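Local coordinates for putative histidinol-phosphate aminotransferase (Erwinia carotovora atroseptica, PDB 3LY1), which probably transfers amino groups with pyridoxal 5'-phosphate as cofactor, as a class-II aminotransferase of the histidinol-phosphate aminotransferase subfamily, at the interface of chains A and B. Sequence-based numbering; all coordinates share one arbitrary frame. Chains: chain A/B, Putative histidinol-phosphate aminotransferase.

Contact 1: the interface of chains A and B. Residues chain A 78-79, 82, 108; chain B 237, 239-240.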
ATOM      1  N   SER A  78      -5.713   5.445  -4.678  1.00 15.09           N
ATOM      2  CA  SER A  78      -4.632   6.453  -4.543  1.00 15.67           C
ATOM      3  C   SER A  78      -3.342   5.909  -5.174  1.00 14.10           C
ATOM      4  O   SER A  78      -2.662   6.604  -5.943  1.00 15.08           O
ATOM      5  CB  SER A  78      -4.373   6.834  -3.067  1.00 15.80           C
ATOM      6  OG  SER A  78      -5.531   7.341  -2.386  1.00 18.99           O
ATOM      7  N   GLU A  79      -3.041   4.654  -4.879  1.00 14.45           N
ATOM      8  CA  GLU A  79      -1.855   3.978  -5.413  1.00 14.74           C
ATOM      9  C   GLU A  79      -1.964   3.646  -6.894  1.00 14.49           C
ATOM     10  O   GLU A  79      -0.967   3.703  -7.608  1.00 15.48           O
ATOM     11  CB  GLU A  79      -1.448   2.755  -4.581  1.00 15.06           C
ATOM     12  CG  GLU A  79      -0.889   3.105  -3.177  1.00 16.84           C
ATOM     13  CD  GLU A  79       0.448   3.854  -3.160  1.00 17.57           C
ATOM     14  OE1 GLU A  79       1.084   4.123  -4.218  1.00 19.03           O
ATOM     15  OE2 GLU A  79       0.908   4.169  -2.023  1.00 16.80           O
ATOM     16  N   ARG A  82      -1.122   6.976  -8.767  1.00 12.91           N
ATOM     17  CA  ARG A  82       0.344   7.061  -8.760  1.00 13.27           C
ATOM     18  C   ARG A  82       0.988   6.140  -9.784  1.00 12.64           C
ATOM     19  O   ARG A  82       1.774   6.581 -10.609  1.00 11.57           O
ATOM     20  CB  ARG A  82       0.939   6.819  -7.362  1.00 13.32           C
ATOM     21  CG  ARG A  82       2.456   7.128  -7.349  1.00 13.08           C
ATOM     22  CD  ARG A  82       3.164   6.699  -6.049  1.00 15.35           C
ATOM     23  NE  ARG A  82       2.855   5.314  -5.756  1.00 12.44           N
ATOM     24  CZ  ARG A  82       3.358   4.273  -6.398  1.00 13.00           C
ATOM     25  NH1 ARG A  82       4.243   4.409  -7.407  1.00 13.87           N
ATOM     26  NH2 ARG A  82       2.948   3.083  -6.065  1.00 15.25           N
ATOM     27  N   PHE A 108       1.216  13.842  -8.771  1.00 14.09           N
ATOM     28  CA  PHE A 108       2.166  12.858  -9.272  1.00 13.69           C
ATOM     29  C   PHE A 108       2.745  13.298 -10.611  1.00 13.57           C
ATOM     30  O   PHE A 108       3.914  12.990 -10.939  1.00 13.78           O
ATOM     31  CB  PHE A 108       1.534  11.448  -9.334  1.00 14.02           C
ATOM     32  CG  PHE A 108       1.129  10.907  -7.981  1.00 14.59           C
ATOM     33  CD1 PHE A 108       2.079  10.668  -6.993  1.00 17.85           C
ATOM     34  CD2 PHE A 108      -0.186  10.659  -7.688  1.00 18.49           C
ATOM     35  CE1 PHE A 108       1.695  10.228  -5.737  1.00 18.07           C
ATOM     36  CE2 PHE A 108      -0.547  10.186  -6.440  1.00 18.75           C
ATOM     37  CZ  PHE A 108       0.401   9.985  -5.481  1.00 17.74           C
TER
ATOM     38  N   ARG B 237       7.724  11.224  -2.262  1.00 15.14           N
ATOM     39  CA  ARG B 237       7.177  11.569  -3.582  0.50 15.56           C
ATOM     40  C   ARG B 237       6.868  10.322  -4.439  1.00 15.22           C
ATOM     41  O   ARG B 237       6.259  10.427  -5.503  1.00 16.26           O
ATOM     42  CB  ARG B 237       8.128  12.533  -4.301  0.50 15.85           C
ATOM     43  CG  ARG B 237       8.312  13.868  -3.545  0.50 17.91           C
ATOM     44  CD  ARG B 237       9.596  14.614  -3.966  0.50 21.53           C
ATOM     45  NE  ARG B 237       9.509  15.283  -5.257  0.50 23.99           N
ATOM     46  CZ  ARG B 237       8.929  16.459  -5.461  0.50 24.85           C
ATOM     47  NH1 ARG B 237       8.344  17.101  -4.454  0.50 26.67           N
ATOM     48  NH2 ARG B 237       8.910  16.975  -6.681  0.50 23.97           N
ATOM     49  N   VAL B 239       5.399   7.404  -2.974  1.00 13.11           N
ATOM     50  CA  VAL B 239       4.260   6.681  -2.393  1.00 12.82           C
ATOM     51  C   VAL B 239       3.036   7.610  -2.419  1.00 13.84           C
ATOM     52  O   VAL B 239       3.194   8.843  -2.522  1.00 13.53           O
ATOM     53  CB  VAL B 239       4.518   6.171  -0.927  1.00 13.42           C
ATOM     54  CG1 VAL B 239       5.614   5.113  -0.877  1.00 11.20           C
ATOM     55  CG2 VAL B 239       4.743   7.336   0.104  1.00 13.30           C
ATOM     56  N   ALA B 240       1.831   7.031  -2.349  1.00 15.09           N
ATOM     57  CA  ALA B 240       0.585   7.803  -2.374  1.00 16.04           C
ATOM     58  C   ALA B 240       0.234   8.224  -0.950  1.00 16.14           C
ATOM     59  O   ALA B 240      -0.782   7.779  -0.375  1.00 17.03           O
ATOM     60  CB  ALA B 240      -0.610   6.992  -3.036  1.00 15.33           C
TER
HETATM   61  O   HOH W   1      -0.678   4.956   0.003  1.00 17.97           O
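The methyl group of B:Ala240 is the apolar centre of this dimer contact, and side chains of A:Ser78, A:Glu79 and A:Phe108 gather around the residue. Its CB lies 3.8 Å from CB of A:Ser78 and 3.3 Å from the carboxylate carbon CD of A:Glu79, so one methyl touches two consecutive residues of a single helix. A:Phe108 presents its far ring carbon CZ to CA of B:Ala240 at 3.8 Å, while the carbonyl oxygen of B:Val239 lies in the ring plane at the edge. One face of that ring is taken by CB of A:Arg82, which sits over the ring centre, 3.6 Å above the plane. Further out, CD of A:Arg82 packs against the backbone of B:Val239.

At the polar rim, the backbone N of B:Ala240 donates to OE2 of A:Glu79 at 3.0 Å, arriving 44° out of the carboxylate plane. A water also links OE2 to the carbonyl oxygen of B:Ala240. The other oxygen, OE1, receives both NE and NH2 of A:Arg82, gripped side-on in the guanidinium plane; NE, at 2.6 Å from OE1, makes the salt bridge. The bend of A:Arg82 at chi3 (52°) turns the guanidinium back to this oxygen, and the pair should hold the carboxylate in position for the partner chain. A:Ser78, A:Glu79 and A:Arg82 belong to helix 76-88, whose start lines the cofactor pocket; A:Phe108 comes from helix 104-111, and the B residues from the loop following helix 229-235.

Contact 2: the interface of chains A and B. Residues chain A 48, 243-245; chain B 219-221.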
ATOM      1  N   TYR A  48       0.959 -13.709   4.884  1.00 12.71           N
ATOM      2  CA  TYR A  48       0.581 -12.947   3.721  1.00 13.22           C
ATOM      3  C   TYR A  48      -0.630 -13.584   3.079  1.00 13.28           C
ATOM      4  O   TYR A  48      -0.746 -14.837   3.029  1.00 14.82           O
ATOM      5  CB  TYR A  48       1.729 -12.918   2.701  1.00 13.25           C
ATOM      6  CG  TYR A  48       3.009 -12.254   3.189  1.00 13.93           C
ATOM      7  CD1 TYR A  48       3.104 -10.877   3.248  1.00 12.00           C
ATOM      8  CD2 TYR A  48       4.128 -13.004   3.599  1.00 12.10           C
ATOM      9  CE1 TYR A  48       4.216 -10.276   3.696  1.00 13.53           C
ATOM     10  CE2 TYR A  48       5.281 -12.372   4.049  1.00 14.15           C
ATOM     11  CZ  TYR A  48       5.325 -11.014   4.090  1.00 13.22           C
ATOM     12  OH  TYR A  48       6.454 -10.337   4.544  1.00 15.09           O
ATOM     13  N   LYS A 243       0.006  -6.879  -2.722  1.00 16.03           N
ATOM     14  CA  LYS A 243       0.206  -7.366  -1.362  1.00 16.36           C
ATOM     15  C   LYS A 243      -0.752  -6.595  -0.448  1.00 17.11           C
ATOM     16  O   LYS A 243      -0.332  -5.864   0.462  1.00 18.12           O
ATOM     17  CB  LYS A 243       1.661  -7.164  -0.931  1.00 15.03           C
ATOM     18  CG  LYS A 243       2.684  -7.861  -1.833  1.00 14.84           C
ATOM     19  CD  LYS A 243       4.080  -7.653  -1.356  1.00 17.17           C
ATOM     20  CE  LYS A 243       5.092  -8.410  -2.222  1.00 18.78           C
ATOM     21  NZ  LYS A 243       6.454  -8.326  -1.680  1.00 20.36           N
ATOM     22  N   ILE A 244      -2.031  -6.778  -0.727  1.00 16.61           N
ATOM     23  CA  ILE A 244      -3.126  -6.115  -0.034  1.00 16.87           C
ATOM     24  C   ILE A 244      -3.248  -6.757   1.338  1.00 16.04           C
ATOM     25  O   ILE A 244      -2.926  -7.927   1.527  1.00 16.09           O
ATOM     26  CB  ILE A 244      -4.442  -6.237  -0.884  1.00 17.32           C
ATOM     27  CG1 ILE A 244      -4.207  -5.689  -2.301  1.00 17.90           C
ATOM     28  CG2 ILE A 244      -5.566  -5.420  -0.312  1.00 17.74           C
ATOM     29  CD1 ILE A 244      -3.717  -4.224  -2.308  1.00 18.29           C
ATOM     30  N   ASN A 245      -3.728  -5.995   2.304  1.00 15.34           N
ATOM     31  CA  ASN A 245      -3.850  -6.482   3.657  1.00 15.15           C
ATOM     32  C   ASN A 245      -4.964  -7.533   3.788  1.00 14.64           C
ATOM     33  O   ASN A 245      -5.950  -7.510   3.039  1.00 15.31           O
ATOM     34  CB  ASN A 245      -3.980  -5.323   4.649  1.00 15.10           C
ATOM     35  CG  ASN A 245      -5.386  -4.873   4.852  1.00 17.72           C
ATOM     36  OD1 ASN A 245      -6.137  -5.443   5.653  1.00 14.17           O
ATOM     37  ND2 ASN A 245      -5.759  -3.833   4.144  1.00 20.50           N
TER
ATOM     38  N   GLY B 219       0.438 -10.018   7.083  1.00 15.10           N
ATOM     39  CA  GLY B 219      -0.779  -9.716   6.349  1.00 15.11           C
ATOM     40  C   GLY B 219      -1.407  -8.350   6.634  1.00 15.07           C
ATOM     41  O   GLY B 219      -2.335  -7.943   5.960  1.00 14.98           O
HETATM   42  N   MSE B 220      -0.911  -7.651   7.640  1.00 15.33           N
HETATM   43  CA  MSE B 220      -1.465  -6.366   8.041  1.00 15.39           C
HETATM   44  C   MSE B 220      -0.831  -5.215   7.241  1.00 14.30           C
HETATM   45  O   MSE B 220      -1.429  -4.135   7.151  1.00 14.74           O
HETATM   46  CB  MSE B 220      -1.265  -6.123   9.519  1.00 15.24           C
HETATM   47  CG  MSE B 220      -2.204  -6.932  10.471  1.00 16.84           C
HETATM   48 SE   MSE B 220      -4.031  -6.306  10.421  0.75 22.62          SE
HETATM   49  CE  MSE B 220      -4.753  -7.454   9.018  1.00 19.84           C
ATOM     50  N   ARG B 221       0.339  -5.439   6.664  1.00 15.20           N
ATOM     51  CA  ARG B 221       1.015  -4.481   5.745  1.00 14.81           C
ATOM     52  C   ARG B 221       1.438  -3.122   6.374  1.00 15.67           C
ATOM     53  O   ARG B 221       0.998  -2.032   5.935  1.00 14.64           O
ATOM     54  CB  ARG B 221       0.201  -4.251   4.437  1.00 15.50           C
ATOM     55  CG  ARG B 221      -0.459  -5.517   3.826  1.00 16.12           C
ATOM     56  CD  ARG B 221       0.563  -6.669   3.571  1.00 14.15           C
ATOM     57  NE  ARG B 221       1.680  -6.235   2.719  1.00 14.01           N
ATOM     58  CZ  ARG B 221       2.972  -6.372   2.999  1.00 13.77           C
ATOM     59  NH1 ARG B 221       3.392  -6.972   4.119  1.00 14.10           N
ATOM     60  NH2 ARG B 221       3.867  -5.919   2.138  1.00 14.20           N
TER
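B:Arg221 reaches into chain A between A:Asn245, A:Lys243 and A:Tyr48; in this class-II, pyridoxal-phosphate-dependent aminotransferase family such an arginine belongs to the cofactor pocket, and here both B:Arg221 and A:Tyr48 are cofactor-binding residues. From CB the chain leads to CG, which packs 3.5 Å from CA of A:Asn245. Bends at chi2 (-55°) and chi3 (-56°) curl the next atoms around the carbonyl oxygen of A:Lys243, with CD at 3.3 Å from that O. NE then donates to the same oxygen at 3.0 Å, in a bond that is weak. Beyond NE the guanidinium forks. NH2 passes beside the aliphatic part of A:Lys243, 3.9 Å from its CD. The extended lysine chain crosses the arginine obliquely and carries its terminal amine NZ to 5.2 Å from NH2, without contact; both groups would probably be positively charged.

NH1, the other branch, meets A:Tyr48 at the ring edge and in the ring plane, 3.4 Å from CE1. The two side chains cross at about a right angle, with ring and guanidinium planes 65° apart, which excludes a parallel stack. Back near the start of the arginine, the carbonyl oxygen of B:Gly219 lies 3.4 Å from CB of A:Asn245, and the selenomethionine B:Met220 approaches the amide oxygen OD1 of A:Asn245 loosely with its methyl CE.

Contact 3: the interface of chains A and B. Residues chain A 30, 216-220; chain B 42, 45-46.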
HETATM    1  N   MSE A  30     -19.113  -0.400   7.062  1.00 19.40           N
HETATM    2  CA  MSE A  30     -18.986  -1.494   6.120  1.00 20.06           C
HETATM    3  C   MSE A  30     -20.123  -2.533   6.266  1.00 20.26           C
HETATM    4  O   MSE A  30     -20.691  -2.700   7.346  1.00 20.35           O
HETATM    5  CB  MSE A  30     -17.675  -2.176   6.508  1.00 21.20           C
HETATM    6  CG  MSE A  30     -17.006  -2.984   5.517  1.00 22.00           C
HETATM    7 SE   MSE A  30     -15.378  -3.685   6.374  0.75 17.41          SE
HETATM    8  CE  MSE A  30     -14.641  -1.968   6.912  1.00 18.15           C
ATOM      9  N   ALA A 216     -17.823   1.256   1.418  1.00 15.34           N
ATOM     10  CA  ALA A 216     -17.610   1.747   2.793  1.00 16.35           C
ATOM     11  C   ALA A 216     -16.335   1.218   3.478  1.00 16.43           C
ATOM     12  O   ALA A 216     -16.327   1.023   4.682  1.00 17.78           O
ATOM     13  CB  ALA A 216     -18.864   1.448   3.676  1.00 15.12           C
HETATM   14  N   MSE A 217     -15.249   1.053   2.730  1.00 16.93           N
HETATM   15  CA  MSE A 217     -14.022   0.460   3.280  1.00 17.12           C
HETATM   16  C   MSE A 217     -12.792   1.354   3.081  1.00 17.30           C
HETATM   17  O   MSE A 217     -11.671   0.833   2.903  1.00 17.31           O
HETATM   18  CB  MSE A 217     -13.774  -0.902   2.619  1.00 17.91           C
HETATM   19  CG  MSE A 217     -14.876  -1.902   2.795  1.00 17.57           C
HETATM   20 SE   MSE A 217     -14.679  -3.607   1.705  0.75 18.21          SE
HETATM   21  CE  MSE A 217     -12.950  -3.692   1.813  1.00  2.00           C
ATOM     22  N   ALA A 218     -12.976   2.674   3.167  1.00 15.73           N
ATOM     23  CA  ALA A 218     -11.874   3.620   3.001  1.00 16.31           C
ATOM     24  C   ALA A 218     -10.656   3.177   3.815  1.00 15.10           C
ATOM     25  O   ALA A 218      -9.597   3.116   3.286  1.00 14.97           O
ATOM     26  CB  ALA A 218     -12.293   5.076   3.382  1.00 15.43           C
ATOM     27  N   GLY A 219     -10.838   2.813   5.081  1.00 14.54           N
ATOM     28  CA  GLY A 219      -9.689   2.491   5.930  1.00 13.85           C
ATOM     29  C   GLY A 219      -9.097   1.115   5.704  1.00 13.94           C
ATOM     30  O   GLY A 219      -8.134   0.762   6.348  1.00 14.03           O
HETATM   31  N   MSE A 220      -9.691   0.331   4.824  1.00 13.84           N
HETATM   32  CA  MSE A 220      -9.202  -0.996   4.508  1.00 14.92           C
HETATM   33  C   MSE A 220      -8.214  -1.010   3.330  1.00 14.31           C
HETATM   34  O   MSE A 220      -7.486  -1.989   3.147  1.00 14.59           O
HETATM   35  CB  MSE A 220     -10.363  -1.934   4.255  1.00 14.04           C
HETATM   36  CG  MSE A 220     -11.195  -2.207   5.454  1.00 18.48           C
HETATM   37 SE   MSE A 220     -10.437  -3.651   6.616  0.75 20.77          SE
HETATM   38  CE  MSE A 220      -9.374  -2.510   7.824  1.00 18.61           C
TER
ATOM     39  N   VAL B  42     -12.156  -2.540  12.735  1.00 14.75           N
ATOM     40  CA  VAL B  42     -12.958  -2.850  11.559  1.00 14.50           C
ATOM     41  C   VAL B  42     -14.198  -1.963  11.472  1.00 14.60           C
ATOM     42  O   VAL B  42     -14.526  -1.444  10.407  1.00 15.10           O
ATOM     43  CB  VAL B  42     -13.332  -4.368  11.516  1.00 14.36           C
ATOM     44  CG1 VAL B  42     -14.364  -4.629  10.455  1.00 14.88           C
ATOM     45  CG2 VAL B  42     -12.049  -5.218  11.208  1.00 15.66           C
ATOM     46  N   ALA B  45     -13.350   1.349  10.118  1.00 13.51           N
ATOM     47  CA  ALA B  45     -12.614   1.403   8.843  1.00 12.30           C
ATOM     48  C   ALA B  45     -13.440   1.807   7.630  1.00 12.68           C
ATOM     49  O   ALA B  45     -12.926   1.716   6.500  1.00 12.96           O
ATOM     50  CB  ALA B  45     -11.829   0.101   8.580  1.00 10.62           C
ATOM     51  N   ASN B  46     -14.664   2.309   7.836  1.00 12.48           N
ATOM     52  CA  ASN B  46     -15.344   3.102   6.802  1.00 13.51           C
ATOM     53  C   ASN B  46     -14.678   4.470   6.577  1.00 14.23           C
ATOM     54  O   ASN B  46     -14.921   5.116   5.554  1.00 13.64           O
ATOM     55  CB  ASN B  46     -16.844   3.256   7.042  1.00 14.22           C
ATOM     56  CG  ASN B  46     -17.171   3.907   8.393  1.00 14.38           C
ATOM     57  OD1 ASN B  46     -16.668   3.455   9.419  1.00 13.80           O
ATOM     58  ND2 ASN B  46     -17.985   4.977   8.382  1.00 11.16           N
TER
HETATM   59  O   HOH W   2     -16.961  -0.190   9.198  1.00 19.21           O
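B:Ala45 sits tightly against A:Gly219 and A:Met220 at this subunit boundary, where the segment carrying 3-10 helix 218-220 of one chain meets the end of 3-10 helix 42-44 of the other. The backbone N of A:Gly219 donates to the carbonyl oxygen of B:Ala45 at 2.8 Å. The methyl of B:Ala45 touches two selenomethionines, which meet it from directions about a right angle apart: its CB is 3.7 Å from CE of A:Met220 and 3.9 Å from CE of A:Met30. A:Met220 is folded at chi2 and chi3 (-83° and 92°), which brings both its CG and its terminal methyl alongside that one CB. On the neighbouring residue, CB of B:Asn46 packs 3.3 Å from the carbonyl oxygen of A:Ala216, and CB of A:Ala218 touches the carbonyl oxygen of B:Asn46. These contacts of beta-carbons with carbonyl oxygens make a close fit between the two segments with little involvement of polar side-chain tips.

The other margin is looser and hydrated. There A:Met30 and B:Val42 have no direct hydrogen bond; a water spans them instead, 3.0 Å from the backbone N of A:Met30 and bound as well to the carbonyl oxygen of B:Val42. Beside this bridge the A:Met30 side chain runs straight to its selenium and bends at chi3 (-55°), placing the methyl CE 3.5 Å from the same carbonyl oxygen of B:Val42.

The C-alpha centres lie about 18 Å apart for contacts 1 and 2, 20 Å for contacts 1 and 3, and 15 Å for contacts 2 and 3, so they sample separate patches of one two-fold interface, each repeated with the chains exchanged. Contacts 2 and 3 both use 3-10 helix 218-220, contributed by B in one and A in the other, and neighbouring stretches around residues 42-48. Contact 1 uses 237-240 of B and contact 2 the following stretch, 243-245, of A. A:Tyr48 and B:Arg221, both cofactor-binding positions, meet across the boundary, and A:Ser78 lies there too, so dimerisation probably completes the active sites.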